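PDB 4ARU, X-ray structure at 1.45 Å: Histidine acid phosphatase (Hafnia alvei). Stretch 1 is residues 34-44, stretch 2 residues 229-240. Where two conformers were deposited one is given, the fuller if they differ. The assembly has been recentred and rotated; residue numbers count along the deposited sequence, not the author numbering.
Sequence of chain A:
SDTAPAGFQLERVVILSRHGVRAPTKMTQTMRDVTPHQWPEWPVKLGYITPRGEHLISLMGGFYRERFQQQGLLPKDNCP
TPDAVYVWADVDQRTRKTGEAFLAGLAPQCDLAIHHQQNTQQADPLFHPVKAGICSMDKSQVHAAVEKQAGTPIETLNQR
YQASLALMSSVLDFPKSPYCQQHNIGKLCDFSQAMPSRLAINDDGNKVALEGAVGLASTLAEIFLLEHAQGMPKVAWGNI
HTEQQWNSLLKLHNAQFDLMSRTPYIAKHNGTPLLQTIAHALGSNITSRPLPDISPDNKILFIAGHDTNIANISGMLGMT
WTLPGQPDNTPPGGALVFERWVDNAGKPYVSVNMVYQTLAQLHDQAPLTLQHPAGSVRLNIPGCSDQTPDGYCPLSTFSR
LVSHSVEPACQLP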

ATOM      1  N   VAL A  34      21.323  15.073  -6.839  1.00 10.55           N
ATOM      2  CA  VAL A  34      21.454  14.146  -8.004  1.00 10.13           C
ATOM      3  C   VAL A  34      20.804  14.701  -9.265  1.00 10.17           C
ATOM      4  O   VAL A  34      20.777  14.033 -10.321  1.00 10.31           O
ATOM      5  CB  VAL A  34      20.908  12.733  -7.709  1.00  9.62           C
ATOM      6  CG1 VAL A  34      21.767  12.016  -6.682  1.00  9.90           C
ATOM      7  CG2 VAL A  34      19.474  12.764  -7.269  1.00  9.18           C
ATOM      8  N   THR A  35      20.307  15.918  -9.188  1.00 10.10           N
ATOM      9  CA  THR A  35      19.789  16.627 -10.363  1.00 10.31           C
ATOM     10  C   THR A  35      20.184  18.093 -10.346  1.00 11.12           C
ATOM     11  O   THR A  35      20.180  18.707  -9.296  1.00 11.25           O
ATOM     12  CB  THR A  35      18.256  16.524 -10.478  1.00  9.74           C
ATOM     13  OG1 THR A  35      17.812  17.249 -11.627  1.00  9.74           O
ATOM     14  CG2 THR A  35      17.531  17.113  -9.274  1.00  9.62           C
ATOM     15  N   PRO A  36      20.538  18.670 -11.500  1.00 11.91           N
ATOM     16  CA  PRO A  36      20.733  20.131 -11.556  1.00 13.03           C
ATOM     17  C   PRO A  36      19.424  20.900 -11.472  1.00 13.32           C
ATOM     18  O   PRO A  36      19.447  22.144 -11.305  1.00 14.36           O
ATOM     19  CB  PRO A  36      21.335  20.338 -12.950  1.00 13.56           C
ATOM     20  CG  PRO A  36      20.761  19.198 -13.752  1.00 12.93           C
ATOM     21  CD  PRO A  36      20.786  18.042 -12.814  1.00 12.12           C
ATOM     22  N   HIS A  37      18.307  20.200 -11.641  1.00 13.23           N
ATOM     23  CA  HIS A  37      17.014  20.889 -11.678  1.00 14.37           C
ATOM     24  C   HIS A  37      16.512  21.102 -10.285  1.00 14.80           C
ATOM     25  O   HIS A  37      17.074  20.547  -9.350  1.00 15.64           O
ATOM     26  CB  HIS A  37      16.015  20.064 -12.439  1.00 14.20           C
ATOM     27  CG  HIS A  37      16.483  19.691 -13.795  1.00 15.46           C
ATOM     28  ND1 HIS A  37      17.027  20.617 -14.657  1.00 17.21           N
ATOM     29  CD2 HIS A  37      16.556  18.499 -14.416  1.00 15.72           C
ATOM     30  CE1 HIS A  37      17.373  20.014 -15.778  1.00 17.47           C
ATOM     31  NE2 HIS A  37      17.108  18.731 -15.656  1.00 16.85           N
ATOM     32  N   GLN A  38      15.534  21.974 -10.121  1.00 15.29           N
ATOM     33  CA  GLN A  38      14.988  22.242  -8.793  1.00 15.59           C
ATOM     34  C   GLN A  38      13.713  21.449  -8.620  1.00 13.68           C
ATOM     35  O   GLN A  38      12.838  21.504  -9.483  1.00 13.48           O
ATOM     36  CB  GLN A  38      14.684  23.730  -8.632  1.00 18.71           C
ATOM     37  CG  GLN A  38      15.881  24.610  -8.949  1.00 22.32           C
ATOM     38  CD  GLN A  38      17.213  24.128  -8.349  1.00 25.80           C
ATOM     39  OE1 GLN A  38      18.197  23.854  -9.080  1.00 30.14           O
ATOM     40  NE2 GLN A  38      17.264  24.038  -7.023  1.00 27.07           N
ATOM     41  N   TRP A  39      13.613  20.733  -7.504  1.00 12.56           N
ATOM     42  CA  TRP A  39      12.401  20.049  -7.195  1.00 11.64           C
ATOM     43  C   TRP A  39      11.231  21.031  -6.952  1.00 12.16           C
ATOM     44  O   TRP A  39      11.406  22.039  -6.289  1.00 12.90           O
ATOM     45  CB  TRP A  39      12.606  19.149  -5.971  1.00 11.02           C
ATOM     46  CG  TRP A  39      13.493  17.964  -6.240  1.00 10.53           C
ATOM     47  CD1 TRP A  39      14.848  17.877  -5.994  1.00 10.83           C
ATOM     48  CD2 TRP A  39      13.084  16.696  -6.729  1.00  9.97           C
ATOM     49  NE1 TRP A  39      15.288  16.613  -6.330  1.00 10.12           N
ATOM     50  CE2 TRP A  39      14.237  15.880  -6.813  1.00  9.77           C
ATOM     51  CE3 TRP A  39      11.865  16.173  -7.161  1.00  9.58           C
ATOM     52  CZ2 TRP A  39      14.176  14.568  -7.257  1.00  9.45           C
ATOM     53  CZ3 TRP A  39      11.811  14.889  -7.625  1.00  9.44           C
ATOM     54  CH2 TRP A  39      12.958  14.075  -7.650  1.00  9.43           C
ATOM     55  N   PRO A  40      10.059  20.699  -7.482  1.00 12.51           N
ATOM     56  CA  PRO A  40       8.939  21.645  -7.367  1.00 13.62           C
ATOM     57  C   PRO A  40       8.418  21.708  -5.920  1.00 14.29           C
ATOM     58  O   PRO A  40       8.457  20.710  -5.188  1.00 15.07           O
ATOM     59  CB  PRO A  40       7.905  21.074  -8.347  1.00 13.33           C
ATOM     60  CG  PRO A  40       8.260  19.658  -8.510  1.00 12.65           C
ATOM     61  CD  PRO A  40       9.769  19.654  -8.479  1.00 12.29           C
ATOM     62  N   GLU A  41       7.951  22.870  -5.510  1.00 15.80           N
ATOM     63  CA  GLU A  41       7.382  23.022  -4.167  1.00 16.97           C
ATOM     64  C   GLU A  41       5.971  22.466  -4.126  1.00 14.99           C
ATOM     65  O   GLU A  41       5.142  22.761  -5.002  1.00 15.97           O
ATOM     66  CB  GLU A  41       7.423  24.475  -3.673  1.00 21.33           C
ATOM     67  CG  GLU A  41       8.748  24.873  -2.990  1.00 26.28           C
ATOM     68  CD  GLU A  41       8.963  24.205  -1.611  1.00 30.82           C
ATOM     69  OE1 GLU A  41       9.482  23.048  -1.538  1.00 36.78           O
ATOM     70  OE2 GLU A  41       8.630  24.849  -0.575  1.00 38.48           O
ATOM     71  N   TRP A  42       5.692  21.670  -3.085  1.00 12.65           N
ATOM     72  CA  TRP A  42       4.348  21.138  -2.835  1.00 11.64           C
ATOM     73  C   TRP A  42       3.532  22.125  -1.998  1.00 12.25           C
ATOM     74  O   TRP A  42       4.088  22.995  -1.313  1.00 13.20           O
ATOM     75  CB  TRP A  42       4.453  19.784  -2.132  1.00 10.79           C
ATOM     76  CG  TRP A  42       4.814  18.729  -3.098  1.00  9.84           C
ATOM     77  CD1 TRP A  42       6.033  18.544  -3.733  1.00  9.52           C
ATOM     78  CD2 TRP A  42       3.966  17.708  -3.588  1.00  8.93           C
ATOM     79  NE1 TRP A  42       5.970  17.476  -4.578  1.00  8.84           N
ATOM     80  CE2 TRP A  42       4.709  16.946  -4.517  1.00  8.51           C
ATOM     81  CE3 TRP A  42       2.655  17.341  -3.321  1.00  8.89           C
ATOM     82  CZ2 TRP A  42       4.163  15.854  -5.180  1.00  8.03           C
ATOM     83  CZ3 TRP A  42       2.114  16.259  -3.996  1.00  8.52           C
ATOM     84  CH2 TRP A  42       2.851  15.549  -4.916  1.00  8.02           C
ATOM     85  N   PRO A  43       2.198  22.017  -2.051  1.00 11.83           N
ATOM     86  CA  PRO A  43       1.351  23.018  -1.405  1.00 12.48           C
ATOM     87  C   PRO A  43       1.002  22.678   0.047  1.00 12.30           C
ATOM     88  O   PRO A  43       0.175  23.368   0.646  1.00 13.69           O
ATOM     89  CB  PRO A  43       0.101  23.000  -2.265  1.00 12.57           C
ATOM     90  CG  PRO A  43       0.007  21.585  -2.663  1.00 11.97           C
ATOM     91  CD  PRO A  43       1.419  21.169  -2.969  1.00 11.51           C
ATOM     92  N   VAL A  44       1.679  21.673   0.606  1.00 11.59           N
ATOM     93  CA  VAL A  44       1.501  21.275   1.983  1.00 11.75           C
ATOM     94  C   VAL A  44       2.871  20.870   2.509  1.00 11.72           C
ATOM     95  O   VAL A  44       3.812  20.665   1.759  1.00 11.19           O
ATOM     96  CB  VAL A  44       0.566  20.045   2.114  1.00 11.29           C
ATOM     97  CG1 VAL A  44      -0.843  20.371   1.635  1.00 11.56           C
ATOM     98  CG2 VAL A  44       1.095  18.837   1.374  1.00 10.41           C
ATOM     99  N   ALA A 229       0.085  12.466 -10.149  1.00  6.77           N
ATOM    100  CA  ALA A 229      -1.207  12.257  -9.506  1.00  6.84           C
ATOM    101  C   ALA A 229      -1.767  13.523  -8.856  1.00  7.27           C
ATOM    102  O   ALA A 229      -2.984  13.685  -8.772  1.00  7.88           O
ATOM    103  CB  ALA A 229      -1.053  11.191  -8.465  1.00  6.29           C
ATOM    104  N   GLN A 230      -0.875  14.442  -8.483  1.00  7.26           N
ATOM    105  CA  GLN A 230      -1.186  15.737  -7.901  1.00  7.76           C
ATOM    106  C   GLN A 230      -1.550  16.760  -8.982  1.00  8.82           C
ATOM    107  O   GLN A 230      -2.000  17.891  -8.693  1.00  9.68           O
ATOM    108  CB  GLN A 230       0.024  16.188  -7.069  1.00  7.36           C
ATOM    109  CG  GLN A 230      -0.083  17.579  -6.468  1.00  7.76           C
ATOM    110  CD  GLN A 230      -1.211  17.729  -5.466  1.00  8.04           C
ATOM    111  OE1 GLN A 230      -1.746  16.755  -4.984  1.00  7.86           O
ATOM    112  NE2 GLN A 230      -1.543  18.966  -5.127  1.00  8.70           N
ATOM    113  N   GLY A 231      -1.320  16.393 -10.241  1.00  9.73           N
ATOM    114  CA  GLY A 231      -1.564  17.306 -11.322  1.00 11.19           C
ATOM    115  C   GLY A 231      -0.637  18.483 -11.408  1.00 12.56           C
ATOM    116  O   GLY A 231      -0.970  19.548 -11.980  1.00 14.22           O
ATOM    117  N   MET A 232       0.606  18.297 -10.962  1.00 13.02           N
ATOM    118  CA  MET A 232       1.582  19.366 -11.099  0.67 14.53           C
ATOM    119  C   MET A 232       1.821  19.649 -12.569  1.00 15.53           C
ATOM    120  O   MET A 232       1.761  18.733 -13.403  1.00 16.30           O
ATOM    121  CB  MET A 232       2.877  18.974 -10.461  0.67 13.91           C
ATOM    122  CG  MET A 232       2.695  18.766  -9.005  0.67 13.79           C
ATOM    123  SD  MET A 232       4.266  18.902  -8.232  0.67 14.20           S
ATOM    124  CE  MET A 232       3.681  19.271  -6.586  0.67 13.96           C
ATOM    125  N   PRO A 233       2.050  20.920 -12.930  1.00 18.87           N
ATOM    126  CA  PRO A 233       2.229  21.306 -14.334  1.00 21.14           C
ATOM    127  C   PRO A 233       3.516  20.757 -14.913  1.00 21.10           C
ATOM    128  O   PRO A 233       3.530  20.438 -16.118  1.00 23.41           O
ATOM    129  CB  PRO A 233       2.230  22.836 -14.286  1.00 21.96           C
ATOM    130  CG  PRO A 233       2.669  23.188 -12.906  1.00 21.62           C
ATOM    131  CD  PRO A 233       2.119  22.083 -12.027  1.00 20.19           C
ATOM    132  N   LYS A 234       4.552  20.577 -14.069  1.00 19.34           N
ATOM    133  CA  LYS A 234       5.776  19.912 -14.512  1.00 17.94           C
ATOM    134  C   LYS A 234       6.119  18.718 -13.642  1.00 14.46           C
ATOM    135  O   LYS A 234       6.408  18.840 -12.438  1.00 12.92           O
ATOM    136  CB  LYS A 234       6.952  20.898 -14.525  1.00 20.53           C
ATOM    137  CG  LYS A 234       6.869  21.921 -15.645  1.00 24.52           C
ATOM    138  CD  LYS A 234       6.998  21.229 -16.997  1.00 27.65           C
ATOM    139  CE  LYS A 234       7.177  22.186 -18.160  1.00 32.30           C
ATOM    140  NZ  LYS A 234       7.195  21.370 -19.417  1.00 34.30           N
ATOM    141  N   VAL A 235       6.045  17.540 -14.264  1.00 12.32           N
ATOM    142  CA  VAL A 235       6.384  16.263 -13.634  1.00 10.87           C
ATOM    143  C   VAL A 235       7.758  15.874 -14.108  1.00 10.13           C
ATOM    144  O   VAL A 235       8.018  15.829 -15.311  1.00 10.53           O
ATOM    145  CB  VAL A 235       5.360  15.167 -14.022  1.00 10.39           C
ATOM    146  CG1 VAL A 235       5.801  13.809 -13.531  1.00 10.00           C
ATOM    147  CG2 VAL A 235       3.978  15.539 -13.482  1.00 10.53           C
ATOM    148  N   ALA A 236       8.668  15.653 -13.178  1.00  9.36           N
ATOM    149  CA  ALA A 236      10.009  15.267 -13.529  1.00  9.32           C
ATOM    150  C   ALA A 236      10.573  16.204 -14.607  1.00  9.75           C
ATOM    151  O   ALA A 236      11.231  15.781 -15.554  1.00 10.12           O
ATOM    152  CB  ALA A 236      10.055  13.821 -13.981  1.00  9.23           C
ATOM    153  N   TRP A 237      10.344  17.501 -14.432  1.00 10.18           N
ATOM    154  CA  TRP A 237      10.895  18.512 -15.334  1.00 11.00           C
ATOM    155  C   TRP A 237      10.570  18.320 -16.814  1.00 11.70           C
ATOM    156  O   TRP A 237      11.333  18.708 -17.691  1.00 12.91           O
ATOM    157  CB  TRP A 237      12.410  18.710 -15.105  1.00 11.00           C
ATOM    158  CG  TRP A 237      12.700  18.782 -13.618  1.00 10.40           C
ATOM    159  CD1 TRP A 237      12.530  19.860 -12.824  1.00 10.81           C
ATOM    160  CD2 TRP A 237      13.147  17.729 -12.775  1.00  9.90           C
ATOM    161  NE1 TRP A 237      12.809  19.548 -11.531  1.00 10.35           N
ATOM    162  CE2 TRP A 237      13.187  18.232 -11.462  1.00  9.68           C
ATOM    163  CE3 TRP A 237      13.487  16.397 -12.998  1.00  9.59           C
ATOM    164  CZ2 TRP A 237      13.571  17.456 -10.377  1.00  9.47           C
ATOM    165  CZ3 TRP A 237      13.866  15.631 -11.889  1.00  9.07           C
ATOM    166  CH2 TRP A 237      13.922  16.174 -10.626  1.00  9.18           C
ATOM    167  N   GLY A 238       9.428  17.701 -17.065  1.00 11.80           N
ATOM    168  CA  GLY A 238       8.977  17.406 -18.398  1.00 12.45           C
ATOM    169  C   GLY A 238       9.675  16.228 -19.073  1.00 12.60           C
ATOM    170  O   GLY A 238       9.493  16.048 -20.271  1.00 13.93           O
ATOM    171  N   ASN A 239      10.389  15.395 -18.325  1.00 12.08           N
ATOM    172  CA  ASN A 239      11.228  14.366 -18.900  1.00 12.45           C
ATOM    173  C   ASN A 239      10.644  12.967 -18.962  1.00 12.50           C
ATOM    174  O   ASN A 239      11.350  12.089 -19.427  1.00 13.18           O
ATOM    175  CB  ASN A 239      12.566  14.343 -18.201  1.00 12.51           C
ATOM    176  CG  ASN A 239      13.347  15.600 -18.429  1.00 13.91           C
ATOM    177  OD1 ASN A 239      13.143  16.277 -19.435  1.00 14.89           O
ATOM    178  ND2 ASN A 239      14.239  15.933 -17.496  1.00 14.09           N
ATOM    179  N   ILE A 240       9.383  12.782 -18.575  1.00 12.19           N
ATOM    180  CA  ILE A 240       8.698  11.484 -18.722  1.00 12.73           C
ATOM    181  C   ILE A 240       7.600  11.669 -19.777  1.00 14.11           C
ATOM    182  O   ILE A 240       6.670  12.493 -19.614  1.00 15.74           O
ATOM    183  CB  ILE A 240       8.137  10.950 -17.393  1.00 11.90           C
ATOM    184  CG1 ILE A 240       9.222  10.887 -16.344  1.00 11.81           C
ATOM    185  CG2 ILE A 240       7.523   9.579 -17.653  1.00 11.85           C
ATOM    186  CD1 ILE A 240       8.675  10.576 -14.975  1.00 11.59           C
TER

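Two irregular segments, neither of them a regular helix or strand where they meet, pack side by side and bury about 530 Å² between them. With no ladder of backbone bonds to join them, the contact rests on side chains, above all on Trp237 and Met232 of the second stretch.

Along stretch 1 the contact begins at Thr35, a buried residue whose CA-to-CB bond points toward the other chain segment. Its chi1 is t, and both branches border Trp237, with Thr35 CG2 4.0 Å and Thr35 OG1 4.2 Å from Trp237 CH2. OG1 also accepts a hydrogen bond from the backbone N of His37, 3.0 Å away, a bond that ties Thr35 to His37 within the stretch. Threonine suits this position because it is small enough to fit against the indole and still offers a local acceptor.

His37 covers one face of the Trp237 indole. His37 CB sits 3.4 Å from the centroid of the Trp237 five-membered ring and only 10° off the ring normal, a CH-pi contact in which a methylene meets the pi cloud almost squarely. The imidazole lies obliquely to the indole, with the planes at 40°. Histidine suits the place because it offers this methylene while its NE2 is satisfied elsewhere in the structure.

The CA-to-CB bond of Gln38 points away, and its contribution is the backbone. Trp237 NE1 donates a hydrogen bond to Gln38 O at 2.8 Å, with a nearly straight N-H...O angle of 170°. This is the one hydrogen bond between the stretches, and it shows why tryptophan fits position 237: a large apolar surface carries a single donor at its edge, so the ring can be covered without leaving its N-H unpaired. Trp237 alone loses 141 Å² to the other stretch, more than any other residue here.

Trp39 starts away from stretch 2, but the end of its side chain comes nearer. The edge of Trp237 meets its face, with the six-membered ring centroids 4.8 Å apart and the planes at 67°; the closest atoms are Trp39 CZ2 and Trp237 CH2, at 3.7 Å. Edge-to-face packing sets the ring hydrogens of one indole against the pi electrons of the other.

Pro40 points toward stretch 2 and sets its CG 4.1 Å from SD of Met232. Its compact ring offers apolar surface to the sulfur. The CA-to-CB bond of exposed Glu41 points away, leaving the carboxylate clear of this apolar contact.

Trp42 forms the second aromatic site. Met232 CE lies over one face, 3.3 Å from the centroid of the Trp42 five-membered ring, and Met232 SD lies over that face at 4.5 Å from the same centroid. An unbranched, polarizable methionine side chain can reach out and lay both atoms on the indole. Further round, Gln230 CG approaches Trp42 CZ3 at 3.6 Å, the aliphatic part of a polar residue serving as packing. Pro43 closes the contact with a compact apolar ring, its CG 3.9 Å from Gln230 NE2.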